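Local coordinates for DUF3809 domain-containing protein (Deinococcus radiodurans, PDB 3NQN) that is of unknown function but binds calcium and belongs to a family grouped with the Bet v 1-like proteins, at residues D42-E46 with Q47-E51. Sequence-based numbering, arbitrary orientation.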
loop_
_atom_site.group_PDB
_atom_site.type_symbol
_atom_site.label_atom_id
_atom_site.label_comp_id
_atom_site.label_asym_id
_atom_site.label_seq_id
_atom_site.Cartn_x
_atom_site.Cartn_y
_atom_site.Cartn_z
ATOM N N ASP A 42 2.466 -5.486 13.535
ATOM C CA ASP A 42 2.932 -6.839 13.769
ATOM C C ASP A 42 4.365 -6.821 14.316
ATOM O O ASP A 42 5.048 -5.779 14.268
ATOM C CB ASP A 42 2.857 -7.661 12.481
ATOM C CG ASP A 42 2.833 -9.162 12.742
ATOM O OD1 ASP A 42 2.463 -9.579 13.872
ATOM O OD2 ASP A 42 3.170 -9.925 11.815
ATOM N N SER A 43 4.809 -7.968 14.836
ATOM C CA SER A 43 6.146 -8.096 15.429
ATOM C C SER A 43 6.592 -9.540 15.506
ATOM O O SER A 43 5.770 -10.440 15.670
ATOM C CB SER A 43 6.157 -7.521 16.844
ATOM O OG SER A 43 7.404 -7.772 17.480
ATOM N N ASP A 44 7.908 -9.746 15.437
ATOM C CA ASP A 44 8.507 -11.075 15.591
ATOM C C ASP A 44 9.285 -11.160 16.916
ATOM O O ASP A 44 10.057 -12.097 17.132
ATOM C CB ASP A 44 9.443 -11.389 14.405
ATOM C CG ASP A 44 10.558 -10.343 14.230
ATOM O OD1 ASP A 44 10.677 -9.436 15.084
ATOM O OD2 ASP A 44 11.306 -10.431 13.234
ATOM N N GLY A 45 9.080 -10.176 17.794
ATOM C CA GLY A 45 9.782 -10.127 19.083
ATOM C C GLY A 45 11.053 -9.296 19.013
ATOM O O GLY A 45 11.506 -8.762 20.028
ATOM N N GLU A 46 11.596 -9.147 17.802
ATOM C CA GLU A 46 12.818 -8.382 17.569
ATOM C C GLU A 46 12.516 -6.983 17.041
ATOM O O GLU A 46 13.142 -6.014 17.439
ATOM C CB GLU A 46 13.713 -9.119 16.574
ATOM C CG GLU A 46 14.388 -10.358 17.169
ATOM C CD GLU A 46 15.421 -9.991 18.222
ATOM O OE1 GLU A 46 16.549 -9.606 17.840
ATOM O OE2 GLU A 46 15.103 -10.087 19.429
ATOM N N GLN A 47 11.600 -6.903 16.093
ATOM C CA GLN A 47 11.199 -5.646 15.543
ATOM C C GLN A 47 9.688 -5.545 15.524
ATOM O O GLN A 47 8.983 -6.550 15.628
ATOM C CB GLN A 47 11.755 -5.488 14.121
ATOM C CG GLN A 47 13.268 -5.625 14.054
ATOM C CD GLN A 47 13.825 -5.462 12.652
ATOM O OE1 GLN A 47 13.082 -5.405 11.669
ATOM N NE2 GLN A 47 15.145 -5.396 12.555
ATOM N N VAL A 48 9.211 -4.319 15.443
ATOM C CA VAL A 48 7.791 -4.029 15.323
ATOM C C VAL A 48 7.601 -3.222 14.040
ATOM O O VAL A 48 8.457 -2.383 13.689
ATOM C CB VAL A 48 7.270 -3.214 16.545
ATOM C CG1 VAL A 48 5.806 -2.811 16.349
ATOM C CG2 VAL A 48 7.441 -4.019 17.847
ATOM N N TRP A 49 6.518 -3.481 13.324
ATOM C CA TRP A 49 6.250 -2.753 12.082
ATOM C C TRP A 49 4.762 -2.558 11.821
ATOM O O TRP A 49 3.909 -3.215 12.433
ATOM C CB TRP A 49 6.919 -3.435 10.884
ATOM C CG TRP A 49 6.475 -4.854 10.635
ATOM C CD1 TRP A 49 5.477 -5.272 9.795
ATOM C CD2 TRP A 49 7.035 -6.037 11.212
ATOM N NE1 TRP A 49 5.374 -6.649 9.828
ATOM C CE2 TRP A 49 6.318 -7.141 10.689
ATOM C CE3 TRP A 49 8.064 -6.274 12.132
ATOM C CZ2 TRP A 49 6.606 -8.457 11.048
ATOM C CZ3 TRP A 49 8.345 -7.583 12.491
ATOM C CH2 TRP A 49 7.619 -8.659 11.949
ATOM N N GLY A 50 4.462 -1.647 10.905
ATOM C CA GLY A 50 3.098 -1.319 10.579
ATOM C C GLY A 50 3.069 -0.147 9.638
ATOM O O GLY A 50 4.041 0.108 8.932
ATOM N N GLU A 51 1.971 0.596 9.650
ATOM C CA GLU A 51 1.841 1.736 8.757
ATOM C C GLU A 51 0.891 2.778 9.318
ATOM O O GLU A 51 0.002 2.462 10.102
ATOM C CB GLU A 51 1.373 1.254 7.359
ATOM C CG GLU A 51 0.054 0.492 7.388
ATOM C CD GLU A 51 -0.191 -0.390 6.153
ATOM O OE1 GLU A 51 0.726 -0.580 5.318
ATOM O OE2 GLU A 51 -1.307 -0.919 6.046
HETATM O O HOH W 1 3.307 -8.734 9.454
#
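Gln47 opens the return strand of a beta hairpin, its N and O taken by the side chains of Asp44 in the turn and Ser43 ending the first strand. Its N-H runs nearly straight to Asp44 OD1 (N to OD1 2.9 Å, 170° at the hydrogen), almost in line with the carboxylate C-O bond. The same oxygen takes Glu46 N from above the carboxylate plane, closing an Asx turn, so two backbone donors grip one carboxylate oxygen. The carbonyl of Gln47 is met by Ser43 OG (O to OG 2.7 Å), which comes from above the carbonyl plane, and only weakly by Asp44 N. Ser43 OG in turn accepts Gly45 N in an ST turn; its position anti to the backbone N (chi1 174°) puts it within bonding distance of both. On the same face as Ser43 lies Val48, its non-hydrogen-bonded partner. The hydrogen-bonded pair follows, Trp49 N to Asp42 O and Asp42 N to Trp49 O, both 2.9 Å. With CG held between backbone N and carbonyl carbon (chi1 60°), the indole folds back over the first strand: Asp42 O and Ser43 CA lie over one face, the latter a CH-pi contact 4.1 Å from the six-membered ring centroid. Asp44 CG meets the ring edge in plane, its carboxylate nearly perpendicular to the indole. A water joins Trp49 NE1 to Asp42 OD2, tying the indole to the carboxylate beside it. Arg67 makes a cation-pi contact with Trp49, and its NE hydrogen-bonds to Gln47 OE1. The hairpin ends the antiparallel sheet: strand 41-43 is outermost within the chain, strand 47-56 pairs on its other side with strand 60-73, and Ser43 and Val48 touch Ile70 there and Pro28 of helix 28-31.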